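Side-chain contacts in signal recognition 54 kDa protein (PDB 3DM5), which belongs to the signal recognition particle as its SRP54 protein, joining a helical bundle, a GDP-holding P-loop domain and an all-helical signal-peptide-binding domain: residues T114-K119 and S243-K248; K119-F124 and Y154-F159; F328-M333 and V377-M382; Y334-A339 and R420-L425. All coordinates share one frame; numbering follows the deposited sequence.

Contact 1 (T114-K119 and S243-K248); sequences TTTVAK and SIIVTK. With GDP (guanosine-5'-diphosphate), chain J.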
# COMPACT_ATOMS: atom_id res chain seq x y z
N THR A 114 8.03 31.47 -7.33
CA THR A 114 8.91 32.25 -6.46
C THR A 114 10.14 31.41 -6.07
O THR A 114 11.29 31.82 -6.30
CB THR A 114 8.20 32.73 -5.17
OG1 THR A 114 6.89 33.24 -5.46
CG2 THR A 114 9.00 33.82 -4.52
N THR A 115 9.89 30.23 -5.49
CA THR A 115 10.97 29.34 -5.05
C THR A 115 11.89 28.97 -6.20
O THR A 115 13.12 29.02 -6.08
CB THR A 115 10.41 28.04 -4.43
OG1 THR A 115 9.42 28.35 -3.43
CG2 THR A 115 11.53 27.24 -3.79
N THR A 116 11.31 28.57 -7.33
CA THR A 116 12.13 28.27 -8.49
C THR A 116 13.01 29.46 -8.92
O THR A 116 14.10 29.26 -9.45
CB THR A 116 11.27 27.76 -9.65
OG1 THR A 116 10.37 26.75 -9.19
CG2 THR A 116 12.15 27.21 -10.78
N VAL A 117 12.56 30.68 -8.68
CA VAL A 117 13.34 31.83 -9.12
C VAL A 117 14.63 31.84 -8.31
O VAL A 117 15.71 32.07 -8.85
CB VAL A 117 12.57 33.16 -8.98
CG1 VAL A 117 13.50 34.37 -9.00
CG2 VAL A 117 11.50 33.26 -10.07
N ALA A 118 14.51 31.54 -7.01
CA ALA A 118 15.67 31.49 -6.11
C ALA A 118 16.60 30.34 -6.44
O ALA A 118 17.83 30.50 -6.43
CB ALA A 118 15.23 31.39 -4.66
N LYS A 119 16.02 29.18 -6.73
CA LYS A 119 16.78 28.00 -7.07
C LYS A 119 17.65 28.23 -8.30
O LYS A 119 18.84 27.87 -8.31
CB LYS A 119 15.85 26.80 -7.32
CG LYS A 119 15.13 26.29 -6.08
CD LYS A 119 14.20 25.17 -6.47
CE LYS A 119 13.43 24.59 -5.30
NZ LYS A 119 12.79 23.31 -5.75
N SER A 243 10.62 28.07 -22.58
CA SER A 243 11.01 26.77 -22.01
C SER A 243 10.24 26.53 -20.73
O SER A 243 9.48 27.38 -20.27
CB SER A 243 12.50 26.70 -21.72
OG SER A 243 12.86 27.64 -20.72
N ILE A 244 10.48 25.38 -20.11
CA ILE A 244 9.65 24.96 -18.98
C ILE A 244 10.51 24.45 -17.84
O ILE A 244 11.49 23.73 -18.06
CB ILE A 244 8.71 23.79 -19.43
CG1 ILE A 244 8.05 24.10 -20.77
CG2 ILE A 244 7.69 23.45 -18.35
CD1 ILE A 244 6.90 25.03 -20.65
N ILE A 245 10.14 24.82 -16.62
CA ILE A 245 10.62 24.12 -15.45
C ILE A 245 9.42 23.45 -14.80
O ILE A 245 8.38 24.07 -14.60
CB ILE A 245 11.31 25.04 -14.45
CG1 ILE A 245 12.65 25.51 -15.03
CG2 ILE A 245 11.54 24.30 -13.12
CD1 ILE A 245 13.26 26.70 -14.29
N VAL A 246 9.58 22.17 -14.49
CA VAL A 246 8.52 21.41 -13.85
C VAL A 246 8.87 21.19 -12.39
O VAL A 246 9.95 20.66 -12.08
CB VAL A 246 8.33 20.06 -14.55
CG1 VAL A 246 7.26 19.25 -13.86
CG2 VAL A 246 7.96 20.31 -16.00
N THR A 247 8.01 21.64 -11.48
CA THR A 247 8.34 21.58 -10.05
C THR A 247 7.65 20.42 -9.34
O THR A 247 6.76 19.78 -9.91
CB THR A 247 7.93 22.85 -9.31
OG1 THR A 247 6.52 23.06 -9.50
CG2 THR A 247 8.71 24.04 -9.81
N LYS A 248 8.07 20.17 -8.10
CA LYS A 248 7.39 19.26 -7.20
C LYS A 248 7.33 17.85 -7.79
O LYS A 248 6.30 17.18 -7.69
CB LYS A 248 5.97 19.77 -6.92
CG LYS A 248 5.95 21.16 -6.35
CD LYS A 248 4.54 21.66 -6.12
CE LYS A 248 4.54 23.04 -5.43
NZ LYS A 248 3.15 23.61 -5.28
PB GDP J . 4.32 30.49 -5.77
O1B GDP J . 4.09 29.27 -6.60
O2B GDP J . 2.98 31.16 -5.53
O3B GDP J . 5.28 31.41 -6.48
O3A GDP J . 4.80 30.12 -4.27
PA GDP J . 6.04 29.20 -3.84
O1A GDP J . 6.34 29.36 -2.38
O2A GDP J . 7.27 29.47 -4.65
O5' GDP J . 5.45 27.72 -4.07
C5' GDP J . 4.36 27.34 -3.24
C4' GDP J . 4.69 26.07 -2.45
O4' GDP J . 5.26 25.01 -3.25
C3' GDP J . 5.68 26.36 -1.33
O3' GDP J . 5.16 25.68 -0.19
C2' GDP J . 6.98 25.75 -1.82
O2' GDP J . 7.76 25.22 -0.77
C1' GDP J . 6.49 24.58 -2.65
N9 GDP J . 7.43 24.14 -3.69
C8 GDP J . 7.94 24.84 -4.72
N7 GDP J . 8.74 24.05 -5.48
C5 GDP J . 8.73 22.82 -4.94
C6 GDP J . 9.34 21.49 -5.21
O6 GDP J . 10.09 21.29 -6.20
N1 GDP J . 9.06 20.50 -4.37
C2 GDP J . 8.25 20.65 -3.31
N2 GDP J . 8.01 19.58 -2.51
N3 GDP J . 7.65 21.81 -3.00
C4 GDP J . 7.86 22.90 -3.76
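Thr116, on helix 113-125, meets Ile245 and Thr247 of strand 242-247, and the packing between the segments is purely van der Waals. The methyl CG2 of Thr116 reaches tip to tip toward Ile245 CD1 at 3.7 Å, with Ile245 CG2 almost as close. In Thr116, OG1 stands beside the backbone N (chi1 -48°) and CG2 anti to it, which directs the methyl at the strand while OG1 turns back to the carbonyl of Gly112. That same OG1 lies beside Thr247 CG2 as a plain contact; Thr247 OG1 is engaged by the carbonyls of Ser111 and Ile220.

Hydrogen bonds to GDP come from both segments. Thr114 grips one beta-phosphate oxygen twice, N to O3B at 2.9 Å and nearly straight (169°), and OG1 to O3B at 2.6 Å. Thr115 repeats the pattern one phosphate along, with N to O2A at 2.9 Å and OG1 to O2A at 2.7 Å. At the base, Lys248 N donates to O6 over 3.0 Å, a more bent bond.

Van der Waals packing completes the base site: the extended chain of Lys248 lies over one face of the guanine, CG 3.5 Å from C5, and its NZ is held by Gly110 O. Lys119 NZ approaches O6 but is bonded to the carbonyls of Gly275 and Asp280.

The helix start on the phosphates is consistent with a P-loop (Walker A) motif, while the end of strand 242-247 brings Lys248 to the base, as in the nucleotide site of a P-loop NTPase-type domain.

Contact 2 (K119-F124 and Y154-F159); sequences KLARYF and YHIEVF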
# COMPACT_ATOMS: atom_id res chain seq x y z
N LYS A 119 16.02 29.18 -6.73
CA LYS A 119 16.78 28.00 -7.07
C LYS A 119 17.65 28.23 -8.30
O LYS A 119 18.84 27.87 -8.31
CB LYS A 119 15.85 26.80 -7.32
CG LYS A 119 15.13 26.29 -6.08
CD LYS A 119 14.20 25.17 -6.47
CE LYS A 119 13.43 24.59 -5.30
NZ LYS A 119 12.79 23.31 -5.75
N LEU A 120 17.03 28.82 -9.33
CA LEU A 120 17.73 29.14 -10.57
C LEU A 120 18.82 30.21 -10.35
O LEU A 120 19.94 30.08 -10.84
CB LEU A 120 16.71 29.58 -11.63
CG LEU A 120 17.16 29.54 -13.08
CD1 LEU A 120 17.66 28.17 -13.46
CD2 LEU A 120 16.01 29.95 -13.95
N ALA A 121 18.53 31.24 -9.57
CA ALA A 121 19.55 32.23 -9.26
C ALA A 121 20.74 31.58 -8.57
O ALA A 121 21.90 31.80 -8.96
CB ALA A 121 18.98 33.32 -8.39
N ARG A 122 20.46 30.77 -7.56
CA ARG A 122 21.51 30.09 -6.80
C ARG A 122 22.29 29.09 -7.67
O ARG A 122 23.50 28.98 -7.54
CB ARG A 122 20.92 29.36 -5.58
CG ARG A 122 21.88 28.40 -4.89
CD ARG A 122 23.08 29.12 -4.29
NE ARG A 122 23.97 28.20 -3.59
CZ ARG A 122 25.22 28.48 -3.24
NH1 ARG A 122 25.73 29.66 -3.53
NH2 ARG A 122 25.95 27.57 -2.60
N TYR A 123 21.59 28.37 -8.55
CA TYR A 123 22.25 27.46 -9.46
C TYR A 123 23.33 28.20 -10.24
O TYR A 123 24.46 27.73 -10.35
CB TYR A 123 21.24 26.82 -10.44
CG TYR A 123 21.85 26.10 -11.63
CD1 TYR A 123 22.08 24.74 -11.59
CD2 TYR A 123 22.20 26.78 -12.79
CE1 TYR A 123 22.64 24.07 -12.68
CE2 TYR A 123 22.77 26.12 -13.89
CZ TYR A 123 22.98 24.76 -13.82
OH TYR A 123 23.53 24.07 -14.88
N PHE A 124 22.99 29.37 -10.77
CA PHE A 124 23.94 30.13 -11.56
C PHE A 124 25.06 30.78 -10.74
O PHE A 124 26.21 30.80 -11.16
CB PHE A 124 23.24 31.18 -12.42
CG PHE A 124 22.64 30.60 -13.66
CD1 PHE A 124 21.28 30.69 -13.90
CD2 PHE A 124 23.45 29.92 -14.55
CE1 PHE A 124 20.73 30.14 -15.07
CE2 PHE A 124 22.91 29.35 -15.71
CZ PHE A 124 21.55 29.47 -15.97
N TYR A 154 23.11 34.42 0.18
CA TYR A 154 24.05 34.23 -0.92
C TYR A 154 24.48 35.57 -1.48
O TYR A 154 25.29 35.64 -2.39
CB TYR A 154 23.46 33.31 -1.99
CG TYR A 154 22.98 32.00 -1.39
CD1 TYR A 154 23.88 31.00 -1.05
CD2 TYR A 154 21.63 31.80 -1.14
CE1 TYR A 154 23.44 29.81 -0.49
CE2 TYR A 154 21.18 30.62 -0.58
CZ TYR A 154 22.08 29.63 -0.25
OH TYR A 154 21.62 28.47 0.29
N HIS A 155 23.96 36.65 -0.88
CA HIS A 155 24.27 38.00 -1.33
C HIS A 155 23.83 38.25 -2.78
O HIS A 155 24.29 39.18 -3.43
CB HIS A 155 25.76 38.29 -1.17
CG HIS A 155 26.25 38.14 0.23
ND1 HIS A 155 25.92 39.03 1.23
CD2 HIS A 155 27.03 37.20 0.80
CE1 HIS A 155 26.48 38.64 2.36
NE2 HIS A 155 27.16 37.53 2.13
N ILE A 156 22.94 37.40 -3.27
CA ILE A 156 22.31 37.62 -4.54
C ILE A 156 21.30 38.73 -4.39
O ILE A 156 20.36 38.62 -3.61
CB ILE A 156 21.62 36.35 -5.05
CG1 ILE A 156 22.66 35.25 -5.27
CG2 ILE A 156 20.87 36.63 -6.34
CD1 ILE A 156 22.07 33.91 -5.68
N GLU A 157 21.52 39.82 -5.13
CA GLU A 157 20.61 40.95 -5.10
C GLU A 157 19.19 40.63 -5.54
O GLU A 157 18.97 39.97 -6.55
CB GLU A 157 21.15 42.11 -5.95
CG GLU A 157 20.05 43.07 -6.40
CD GLU A 157 20.56 44.47 -6.67
OE1 GLU A 157 21.75 44.61 -7.03
OE2 GLU A 157 19.75 45.42 -6.50
N VAL A 158 18.24 41.14 -4.77
CA VAL A 158 16.83 41.04 -5.09
C VAL A 158 16.26 42.46 -5.20
O VAL A 158 16.03 43.11 -4.17
CB VAL A 158 16.06 40.28 -3.97
CG1 VAL A 158 14.57 40.23 -4.26
CG2 VAL A 158 16.60 38.90 -3.79
N PHE A 159 16.02 42.93 -6.43
CA PHE A 159 15.36 44.21 -6.66
C PHE A 159 13.86 44.05 -6.52
O PHE A 159 13.28 43.14 -7.08
CB PHE A 159 15.65 44.76 -8.07
CG PHE A 159 14.87 46.02 -8.40
CD1 PHE A 159 15.48 47.26 -8.32
CD2 PHE A 159 13.53 45.96 -8.76
CE1 PHE A 159 14.77 48.42 -8.60
CE2 PHE A 159 12.80 47.12 -9.05
CZ PHE A 159 13.43 48.35 -8.97
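Ala121 and Ile156 form the buried side of this contact, where Ile156 CD1 rests on the helix backbone, 3.9 Å from Ala121 O, and also meets Ala121 CB at 4.2 Å. Ala121 also packs onto Val131 and Val133 of strand 131-135.

The partly exposed side is carried by Arg122 and Tyr154, which cross at about a right angle. Arg122 CD sits over a face of the Tyr154 ring in a CH-pi contact, 3.9 Å from the centroid and 14° off the normal. The chain bends at chi2 (64°), which lays the guanidinium over the CD1-CE1 side of the ring, with NE 3.5 Å from CE1. The two planes are inclined by 25°, a near-parallel overlap rather than an edge approach. Arg122 NH1, 3.4 Å from Tyr154 CD1, also donates to Gln125 OE1, a bond that helps fix the rotation of the group, and Ile278 touches both Arg122 and Tyr154. An acetate ion lies about 4 Å from the Arg122 side chain.

Helix 113-125 thus packs against the turn leading into strand 157-159, the outer parallel strand beside 131-135, a layered helix-on-sheet pattern typical of P-loop NTPase folds.

Contact 3 (F328-M333 and V377-M382); sequences FTLKDM and VIMDSM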
# COMPACT_ATOMS: atom_id res chain seq x y z
N PHE A 328 30.18 -29.56 11.66
CA PHE A 328 30.00 -29.25 10.26
C PHE A 328 29.09 -30.32 9.69
O PHE A 328 29.25 -31.51 10.00
CB PHE A 328 31.38 -29.23 9.58
CG PHE A 328 31.35 -29.23 8.07
CD1 PHE A 328 31.32 -28.04 7.37
CD2 PHE A 328 31.43 -30.42 7.37
CE1 PHE A 328 31.33 -28.03 5.97
CE2 PHE A 328 31.44 -30.42 5.98
CZ PHE A 328 31.38 -29.21 5.28
N THR A 329 28.09 -29.92 8.91
CA THR A 329 27.05 -30.85 8.48
C THR A 329 26.92 -30.90 6.97
O THR A 329 27.53 -30.11 6.24
CB THR A 329 25.67 -30.46 9.03
OG1 THR A 329 25.15 -29.35 8.29
CG2 THR A 329 25.74 -30.11 10.52
N LEU A 330 26.09 -31.84 6.52
CA LEU A 330 25.79 -32.00 5.11
C LEU A 330 25.08 -30.78 4.57
O LEU A 330 25.13 -30.50 3.37
CB LEU A 330 24.94 -33.25 4.90
CG LEU A 330 25.74 -34.52 4.62
CD1 LEU A 330 25.13 -35.70 5.35
CD2 LEU A 330 25.79 -34.76 3.13
N LYS A 331 24.43 -30.05 5.46
CA LYS A 331 23.76 -28.81 5.09
C LYS A 331 24.82 -27.74 4.84
O LYS A 331 24.77 -27.03 3.83
CB LYS A 331 22.81 -28.37 6.20
CG LYS A 331 21.46 -27.87 5.70
CD LYS A 331 20.36 -28.91 5.86
CE LYS A 331 19.61 -28.72 7.17
NZ LYS A 331 18.51 -27.72 7.05
N ASP A 332 25.77 -27.63 5.76
CA ASP A 332 26.91 -26.73 5.59
C ASP A 332 27.68 -26.97 4.28
O ASP A 332 28.08 -26.01 3.61
CB ASP A 332 27.85 -26.87 6.78
CG ASP A 332 27.24 -26.35 8.07
OD1 ASP A 332 27.40 -27.00 9.12
OD2 ASP A 332 26.59 -25.28 8.03
N MET A 333 27.90 -28.23 3.93
CA MET A 333 28.57 -28.59 2.68
C MET A 333 27.69 -28.28 1.46
O MET A 333 28.13 -27.61 0.52
CB MET A 333 28.96 -30.07 2.68
CG MET A 333 29.83 -30.49 1.51
SD MET A 333 29.78 -32.26 1.13
CE MET A 333 28.18 -32.39 0.35
N VAL A 377 21.22 -33.62 -5.97
CA VAL A 377 20.17 -34.62 -6.17
C VAL A 377 20.17 -35.70 -5.07
O VAL A 377 19.12 -36.15 -4.63
CB VAL A 377 20.29 -35.29 -7.56
CG1 VAL A 377 19.27 -36.39 -7.71
CG2 VAL A 377 20.11 -34.25 -8.64
N ILE A 378 21.36 -36.09 -4.63
CA ILE A 378 21.48 -37.11 -3.60
C ILE A 378 20.99 -36.59 -2.25
O ILE A 378 20.22 -37.26 -1.56
CB ILE A 378 22.93 -37.64 -3.48
CG1 ILE A 378 23.34 -38.40 -4.74
CG2 ILE A 378 23.09 -38.54 -2.25
CD1 ILE A 378 24.70 -39.05 -4.65
N MET A 379 21.45 -35.40 -1.88
CA MET A 379 21.07 -34.80 -0.60
C MET A 379 19.57 -34.50 -0.52
O MET A 379 18.98 -34.52 0.55
CB MET A 379 21.90 -33.55 -0.33
CG MET A 379 23.32 -33.85 0.09
SD MET A 379 24.36 -32.41 0.41
CE MET A 379 24.37 -31.66 -1.22
N ASP A 380 18.94 -34.22 -1.67
CA ASP A 380 17.51 -33.99 -1.73
C ASP A 380 16.75 -35.28 -1.45
O ASP A 380 15.51 -35.30 -1.42
CB ASP A 380 17.10 -33.47 -3.10
CG ASP A 380 17.60 -32.07 -3.37
OD1 ASP A 380 18.16 -31.44 -2.44
OD2 ASP A 380 17.43 -31.59 -4.51
N SER A 381 17.49 -36.37 -1.29
CA SER A 381 16.87 -37.64 -0.97
C SER A 381 17.22 -38.04 0.45
O SER A 381 16.81 -39.09 0.95
CB SER A 381 17.31 -38.72 -1.95
OG SER A 381 16.71 -39.95 -1.59
N MET A 382 17.98 -37.18 1.11
CA MET A 382 18.30 -37.39 2.51
C MET A 382 17.25 -36.68 3.38
O MET A 382 16.57 -35.75 2.93
CB MET A 382 19.71 -36.91 2.83
CG MET A 382 20.82 -37.56 1.99
SD MET A 382 22.48 -37.11 2.56
CE MET A 382 23.46 -38.28 1.63
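At the start of helix 330-341 in the all-helical signal-peptide-binding domain, Leu330 and Met333 pack against Met379 and Met382, at the end of helix 369-379 and the turn after it. Leu330 CD2 touches both thioethers, 3.9 Å from Met379 SD and 4.1 Å from Met382 SD. The Leu330 side chain runs aslant to that of Met379 and at about a right angle to that of Met382. Met379 SD is flanked a second time, by Met333 CE at 3.8 Å, and bending at chi3 (-62°) brings its own methyl beside that CE. The same sulfur also sits by the carbonyl oxygen of Leu330, so it touches backbone as well as side chains.

The helix supplying Leu330 and Met333 begins with a capping box. Thr329 OG1 accepts from Asp332 N at 3.1 Å, almost straight (169°), and more weakly from Lys331 N. In return Thr329 N donates to Asp332 OD1 at 3.0 Å, on the anti side and 19° out of the carboxylate plane.

On the opposite segment, a type I turn from Met379 to Met382 swings Met382 back beside Met379. Ile393 and Leu387 touch both Leu330 and Met382, while Leu415 of helix 409-427 packs on Leu330 and Met333.

Contact 4 (Y334-A339 and R420-L425); sequences YAQLEA and RQMKKL
Met422 gives up the most surface here, reaching from helix 409-427 to Gln336 and Leu337 of helix 330-341. Its chain runs straight through CG and SD and then bends at chi3 (55°), so the terminal methyl and the sulfur meet different partners. The methyl CE lies 4.0 Å from Gln336 CG and 4.2 Å from Gln336 CB, and the two side chains cross obliquely. Met422 SD lies 4.4 Å from Leu337 CD2, a loose contact.

Gln336 takes part through its aliphatic base alone. Its CB points toward the other helix, and the bend at chi2 (-63°) turns the amide away from the Met422 methyl, so that no polar atom of Gln336 makes a contact across the segments. Leu337, the next residue, comes in only with its CD2 branch, and its side chain also packs on Leu372 of helix 369-379.

The backbones stay well apart, the closest CA atoms being those of Gln336 and Met422 at 10.1 Å. No hydrogen bond or salt bridge joins the segments. A long, unbranched methionine bridges the two helices by dispersion alone, which implies a contact sensitive to shape rather than charge and with little directional preference.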
# COMPACT_ATOMS: atom_id res chain seq x y z
N TYR A 334 26.46 -28.78 1.49
CA TYR A 334 25.43 -28.45 0.49
C TYR A 334 25.52 -27.00 0.08
O TYR A 334 25.38 -26.67 -1.10
CB TYR A 334 24.04 -28.73 1.07
CG TYR A 334 22.88 -28.68 0.09
CD1 TYR A 334 22.06 -29.79 -0.10
CD2 TYR A 334 22.60 -27.52 -0.63
CE1 TYR A 334 20.99 -29.75 -0.98
CE2 TYR A 334 21.53 -27.48 -1.52
CZ TYR A 334 20.73 -28.60 -1.69
OH TYR A 334 19.67 -28.56 -2.56
N ALA A 335 25.74 -26.13 1.07
CA ALA A 335 25.81 -24.69 0.87
C ALA A 335 27.17 -24.24 0.32
O ALA A 335 27.23 -23.49 -0.65
CB ALA A 335 25.50 -23.97 2.16
N GLN A 336 28.25 -24.68 0.94
CA GLN A 336 29.59 -24.38 0.44
C GLN A 336 29.63 -24.57 -1.07
O GLN A 336 30.01 -23.67 -1.81
CB GLN A 336 30.64 -25.26 1.11
CG GLN A 336 30.87 -25.01 2.59
CD GLN A 336 31.39 -23.61 2.87
OE1 GLN A 336 30.71 -22.61 2.61
NE2 GLN A 336 32.60 -23.52 3.42
N LEU A 337 29.22 -25.75 -1.52
CA LEU A 337 29.23 -26.07 -2.94
C LEU A 337 28.29 -25.14 -3.70
O LEU A 337 28.71 -24.50 -4.67
CB LEU A 337 28.83 -27.53 -3.17
CG LEU A 337 29.54 -28.61 -2.34
CD1 LEU A 337 29.27 -30.00 -2.93
CD2 LEU A 337 31.04 -28.35 -2.20
N GLU A 338 27.04 -25.07 -3.27
CA GLU A 338 26.04 -24.22 -3.93
C GLU A 338 26.58 -22.83 -4.21
O GLU A 338 26.31 -22.24 -5.26
CB GLU A 338 24.77 -24.13 -3.07
CG GLU A 338 23.48 -23.86 -3.85
CD GLU A 338 23.14 -24.97 -4.85
OE1 GLU A 338 23.74 -24.96 -5.95
OE2 GLU A 338 22.29 -25.83 -4.55
N ALA A 339 27.36 -22.30 -3.27
CA ALA A 339 27.97 -20.98 -3.43
C ALA A 339 29.12 -21.02 -4.43
O ALA A 339 29.33 -20.08 -5.19
CB ALA A 339 28.46 -20.46 -2.09
N ARG A 420 33.19 -36.09 4.56
CA ARG A 420 34.17 -36.49 5.56
C ARG A 420 35.52 -35.80 5.31
O ARG A 420 36.23 -35.44 6.25
CB ARG A 420 34.33 -38.01 5.58
N GLN A 421 35.86 -35.63 4.03
CA GLN A 421 37.09 -34.94 3.66
C GLN A 421 37.06 -33.50 4.16
O GLN A 421 37.92 -33.09 4.95
CB GLN A 421 37.28 -34.96 2.13
CG GLN A 421 38.54 -34.22 1.65
CD GLN A 421 38.67 -34.17 0.13
OE1 GLN A 421 37.68 -34.09 -0.59
NE2 GLN A 421 39.91 -34.20 -0.36
N MET A 422 36.06 -32.74 3.71
CA MET A 422 35.92 -31.34 4.10
C MET A 422 35.79 -31.20 5.61
O MET A 422 36.28 -30.24 6.19
CB MET A 422 34.71 -30.71 3.42
CG MET A 422 34.89 -30.47 1.94
SD MET A 422 33.43 -29.65 1.26
CE MET A 422 33.32 -28.22 2.33
N LYS A 423 35.12 -32.16 6.24
CA LYS A 423 34.95 -32.13 7.68
C LYS A 423 36.28 -32.28 8.41
O LYS A 423 36.52 -31.60 9.41
CB LYS A 423 33.97 -33.20 8.15
CG LYS A 423 33.60 -33.05 9.62
CD LYS A 423 32.93 -34.28 10.16
CE LYS A 423 32.64 -34.13 11.64
NZ LYS A 423 31.86 -35.26 12.18
N LYS A 424 37.13 -33.18 7.92
CA LYS A 424 38.45 -33.40 8.51
C LYS A 424 39.29 -32.13 8.43
O LYS A 424 39.88 -31.69 9.43
CB LYS A 424 39.16 -34.56 7.81
N LEU A 425 39.33 -31.54 7.23
CA LEU A 425 39.95 -30.24 7.02
C LEU A 425 39.63 -29.24 8.14
O LEU A 425 40.51 -28.85 8.90
CB LEU A 425 39.49 -29.67 5.69
CG LEU A 425 40.54 -29.50 4.60
CD1 LEU A 425 39.88 -29.23 3.26
CD2 LEU A 425 41.47 -28.37 4.99

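How the contacts relate
The four contacts fall into two pairs on opposite sides of the chain's centre. Contacts 1 and 2 lie 13 Å apart, centre to centre, in the P-loop domain: they share helix 113-125 and Lys119 and reach the same sheet, contact 2 falling within the chain spanned by contact 1. Contacts 3 and 4 come later, 10 Å apart in the signal-peptide-binding domain. Both use helix 330-341, their segments interleave along the chain, and they touch directly, Met422 packing against Phe328 and Met333. Between the pairs, centres are 61 to 68 Å apart without touching, so nucleotide pocket and helical domain are separately packed units of one elongated chain.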